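Local coordinates for minor capsid protein (Cafeteriavirus-dependent mavirus, PDB 6G42), which forms the pentameric pentons of the virophage capsid, probably filling the five-fold vertices of the icosahedral shell, at the interface of chains A and B. Coordinates in Å, arbitrary orientation; residue numbers count along the deposited sequence, not the author numbering. Chains: chain A/B, Minor capsid protein.

Contact 1 and contact 2 are neighbouring patches of one interface between adjacent copies of the penton protein, the centres of their C-alpha atoms about 8 Å apart. B:Trp10 belongs to both: its pyrrole side serves contact 1 and its benzo side contact 2. Strands 8-16 and 296-305 of chain B also run through both patches, while chain A supplies strand 216-217 to contact 1 and the loop residues 260-262, leading into strand 263-264, across the two. Because the two chains meet through different surfaces, the same pairing can be repeated round a ring, as expected for the five-copy assembly.

Contact 1: the interface of chains A and B. Residues chain A 216-217, 262-263; chain B 10, 12, 300.
In this interface of single jelly-roll capsid proteins, the short strand 216-217 of chain A lies against strand 8-16 of chain B, and backbone bonds pass both ways between them. A:Leu217 N donates to B:Trp10 O at 2.9 Å, and B:Asn12 N returns a bond to A:Leu217 O, also 2.9 Å. Such pairing needs little from the side chains, which are left to add specificity.

A:Glu216 does much of that work. Its chain is extended beyond CG, which carries the carboxylate past CB of B:Trp10 (3.7 Å from A:Glu216 CG) to two donors of chain B. The amide nitrogen ND2 of B:Asn12 reaches OE1 of A:Glu216 at 2.7 Å, on the anti side and 34° out of the carboxylate plane, although OE1 lies almost in the plane of the amide. The ammonium NZ of B:Lys300 takes OE2 of A:Glu216 at 2.7 Å from the syn side, a hydrogen bond that is also a salt bridge. Each oxygen thus has its own donor; a glutamate suits the place because it is long enough to reach both and can balance the lysine charge. B:Lys300 crosses it at about a right angle, with its last torsion bent (chi4 -139°) to turn NZ towards OE2.

This ion pair, OE2 with NZ, lies over one face of the B:Trp10 indole, towards its rim. Tryptophan offers an N-H as well as a broad apolar surface. NE1 of B:Trp10 donates to the backbone oxygen O of A:Tyr262 at 2.9 Å, nearly along the C=O axis, with that oxygen in the indole plane. This bond probably helps to set the turn of the ring. The A:His263 side chain runs across that of B:Trp10, and its imidazole has OE2 of A:Glu216 at its edge; CE1 of A:His263 packs 3.9 Å from CD1 of B:Trp10.

Contact 2: the interface of chains A and B. Residues chain A 260-261; chain B 8, 10, 52, 54, 262, 302, 304.
On the benzo side of the B:Trp10 indole, CZ2 comes 3.3 Å from the backbone O of A:Asn260. One face is covered from within its own chain by methyl CD1 of B:Leu302, centred over the ring, and CB of B:Glu54 sits in plane at the edge. The B:Tyr262 ring has B:Ile52 CD1 over one face, towards the rim. Apart from B:Tyr262, which is in a loop, these side chains come from strands 8-16, 49-59 and 296-305 of the single jelly-roll protein, and receive a loop from chain A.

A:Asn260 enters this surface with CG beside its own backbone N (chi1 -60°), which points the amide towards B:Tyr262. Its CB rests 3.8 Å from CD2 of B:Leu302, while ND2 makes a weak hydrogen bond of 3.4 Å to OE1 of B:Glu54. The amide and carboxylate planes are 65° apart. A short amide probably suits the spot, since it can offer an N-H, though only weakly here, to a carboxylate while its CB packs on B:Leu302.

B:Tyr262 comes from the opposite direction, its OH 3.4 Å from OD1 of A:Asn260. That hydroxyl donates to OE1 of B:Glu304 at 2.8 Å, on the syn side; B:Glu304 thereby probably helps to hold it in place. A:Lys261 lays its CG 3.7 Å from OE2 of B:Glu54; bends at chi3 and chi4 leave NZ 4.8 Å from that oxygen, where attraction between opposite charges may still help.

Contact 1: the interface of chains A and B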
# COMPACT_ATOMS: atom_id res chain seq x y z
N GLU A 216 31.15 9.15 -7.43
CA GLU A 216 30.20 10.20 -7.05
C GLU A 216 30.99 11.35 -6.41
O GLU A 216 31.95 11.11 -5.67
CB GLU A 216 29.15 9.67 -6.08
CG GLU A 216 28.23 8.58 -6.65
CD GLU A 216 26.94 8.38 -5.85
OE1 GLU A 216 26.85 8.81 -4.68
OE2 GLU A 216 26.00 7.78 -6.39
N LEU A 217 30.57 12.58 -6.68
CA LEU A 217 31.20 13.77 -6.10
C LEU A 217 30.76 13.96 -4.65
O LEU A 217 29.56 13.92 -4.36
CB LEU A 217 30.87 15.02 -6.93
CG LEU A 217 31.18 14.97 -8.43
CD1 LEU A 217 30.69 16.24 -9.10
CD2 LEU A 217 32.67 14.77 -8.70
N TYR A 262 22.04 4.85 -12.37
CA TYR A 262 23.07 4.28 -13.24
C TYR A 262 24.41 4.97 -12.97
O TYR A 262 24.46 6.13 -12.54
CB TYR A 262 22.71 4.47 -14.71
CG TYR A 262 21.58 3.61 -15.25
CD1 TYR A 262 21.80 2.28 -15.60
CD2 TYR A 262 20.32 4.15 -15.47
CE1 TYR A 262 20.77 1.49 -16.12
CE2 TYR A 262 19.28 3.38 -15.99
CZ TYR A 262 19.51 2.05 -16.31
OH TYR A 262 18.48 1.30 -16.82
N HIS A 263 25.49 4.24 -13.24
CA HIS A 263 26.85 4.77 -13.17
C HIS A 263 27.58 4.41 -14.45
O HIS A 263 27.33 3.35 -15.03
CB HIS A 263 27.58 4.20 -11.97
CG HIS A 263 26.86 4.42 -10.68
ND1 HIS A 263 26.93 5.61 -9.99
CD2 HIS A 263 26.02 3.62 -9.98
CE1 HIS A 263 26.18 5.52 -8.90
NE2 HIS A 263 25.62 4.33 -8.87
N TRP B 10 26.85 12.38 -10.43
CA TRP B 10 26.19 12.42 -9.13
C TRP B 10 26.93 13.35 -8.17
O TRP B 10 28.16 13.39 -8.17
CB TRP B 10 26.14 11.02 -8.53
CG TRP B 10 25.40 10.03 -9.34
CD1 TRP B 10 25.93 9.14 -10.24
CD2 TRP B 10 23.99 9.79 -9.33
NE1 TRP B 10 24.93 8.38 -10.79
CE2 TRP B 10 23.73 8.75 -10.25
CE3 TRP B 10 22.91 10.36 -8.64
CZ2 TRP B 10 22.44 8.26 -10.49
CZ3 TRP B 10 21.62 9.88 -8.88
CH2 TRP B 10 21.40 8.84 -9.80
N ASN B 12 26.69 14.45 -4.03
CA ASN B 12 26.15 14.36 -2.67
C ASN B 12 26.49 15.58 -1.83
O ASN B 12 27.58 16.15 -1.97
CB ASN B 12 26.69 13.12 -1.95
CG ASN B 12 26.08 11.84 -2.47
OD1 ASN B 12 24.94 11.49 -2.14
ND2 ASN B 12 26.84 11.12 -3.30
N LYS B 300 20.99 14.44 -2.78
CA LYS B 300 21.62 13.80 -3.93
C LYS B 300 21.03 14.40 -5.19
O LYS B 300 19.81 14.39 -5.36
CB LYS B 300 21.40 12.30 -3.89
CG LYS B 300 22.51 11.52 -4.59
CD LYS B 300 22.40 10.02 -4.33
CE LYS B 300 23.70 9.30 -4.65
NZ LYS B 300 23.47 8.00 -5.34

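Contact 2: the interface of chains A and B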
# COMPACT_ATOMS: atom_id res chain seq x y z
N ASN A 260 16.75 5.92 -12.37
CA ASN A 260 17.87 6.75 -12.84
C ASN A 260 19.23 6.30 -12.26
O ASN A 260 20.25 6.89 -12.62
CB ASN A 260 17.66 8.22 -12.45
CG ASN A 260 16.40 8.82 -13.04
OD1 ASN A 260 16.08 8.59 -14.21
ND2 ASN A 260 15.69 9.61 -12.25
N LYS A 261 19.25 5.28 -11.39
CA LYS A 261 20.43 4.96 -10.56
C LYS A 261 21.54 4.21 -11.32
O LYS A 261 21.94 3.11 -10.94
CB LYS A 261 20.01 4.16 -9.33
CG LYS A 261 19.03 4.89 -8.42
CD LYS A 261 18.62 4.03 -7.23
CE LYS A 261 19.67 4.05 -6.12
NZ LYS A 261 19.66 5.33 -5.35
N TYR B 8 26.13 10.19 -16.45
CA TYR B 8 25.45 10.42 -15.18
C TYR B 8 26.47 10.94 -14.19
O TYR B 8 27.40 10.23 -13.81
CB TYR B 8 24.86 9.11 -14.64
CG TYR B 8 23.71 8.56 -15.45
CD1 TYR B 8 23.95 7.84 -16.61
CD2 TYR B 8 22.40 8.73 -15.04
CE1 TYR B 8 22.90 7.32 -17.36
CE2 TYR B 8 21.35 8.22 -15.77
CZ TYR B 8 21.60 7.51 -16.93
OH TYR B 8 20.56 7.00 -17.66
N TRP B 10 26.85 12.38 -10.43
CA TRP B 10 26.19 12.42 -9.13
C TRP B 10 26.93 13.35 -8.17
O TRP B 10 28.16 13.39 -8.17
CB TRP B 10 26.14 11.02 -8.53
CG TRP B 10 25.40 10.03 -9.34
CD1 TRP B 10 25.93 9.14 -10.24
CD2 TRP B 10 23.99 9.79 -9.33
NE1 TRP B 10 24.93 8.38 -10.79
CE2 TRP B 10 23.73 8.75 -10.25
CE3 TRP B 10 22.91 10.36 -8.64
CZ2 TRP B 10 22.44 8.26 -10.49
CZ3 TRP B 10 21.62 9.88 -8.88
CH2 TRP B 10 21.40 8.84 -9.80
N ILE B 52 18.19 16.80 -12.07
CA ILE B 52 17.09 16.23 -11.29
C ILE B 52 17.56 15.94 -9.86
O ILE B 52 18.71 15.55 -9.65
CB ILE B 52 16.50 14.97 -11.95
CG1 ILE B 52 15.25 14.48 -11.21
CG2 ILE B 52 17.53 13.85 -12.06
CD1 ILE B 52 14.41 13.50 -12.00
N GLU B 54 17.42 13.56 -6.96
CA GLU B 54 17.14 12.13 -6.79
C GLU B 54 16.56 11.85 -5.41
O GLU B 54 15.56 11.14 -5.28
CB GLU B 54 18.40 11.30 -7.01
CG GLU B 54 18.19 9.78 -7.08
CD GLU B 54 17.46 9.30 -8.33
OE1 GLU B 54 17.19 10.10 -9.27
OE2 GLU B 54 17.14 8.09 -8.39
N TYR B 262 12.57 17.26 -14.35
CA TYR B 262 13.84 17.67 -14.95
C TYR B 262 13.88 19.18 -15.19
O TYR B 262 12.85 19.81 -15.45
CB TYR B 262 14.04 16.94 -16.29
CG TYR B 262 14.44 15.48 -16.17
CD1 TYR B 262 15.68 15.12 -15.63
CD2 TYR B 262 13.61 14.46 -16.63
CE1 TYR B 262 16.07 13.79 -15.52
CE2 TYR B 262 13.99 13.12 -16.52
CZ TYR B 262 15.22 12.80 -15.97
OH TYR B 262 15.63 11.48 -15.86
N LEU B 302 21.39 14.64 -9.56
CA LEU B 302 21.88 14.00 -10.77
C LEU B 302 21.95 15.00 -11.93
O LEU B 302 20.95 15.65 -12.24
CB LEU B 302 21.00 12.80 -11.15
CG LEU B 302 21.24 12.14 -12.52
CD1 LEU B 302 22.67 11.64 -12.67
CD2 LEU B 302 20.25 11.02 -12.77
N GLU B 304 22.34 14.68 -15.73
CA GLU B 304 22.15 13.65 -16.76
C GLU B 304 22.26 14.32 -18.13
O GLU B 304 21.51 15.25 -18.42
CB GLU B 304 20.77 13.00 -16.57
CG GLU B 304 20.39 11.84 -17.50
CD GLU B 304 18.98 11.30 -17.25
OE1 GLU B 304 18.42 11.50 -16.15
OE2 GLU B 304 18.41 10.65 -18.15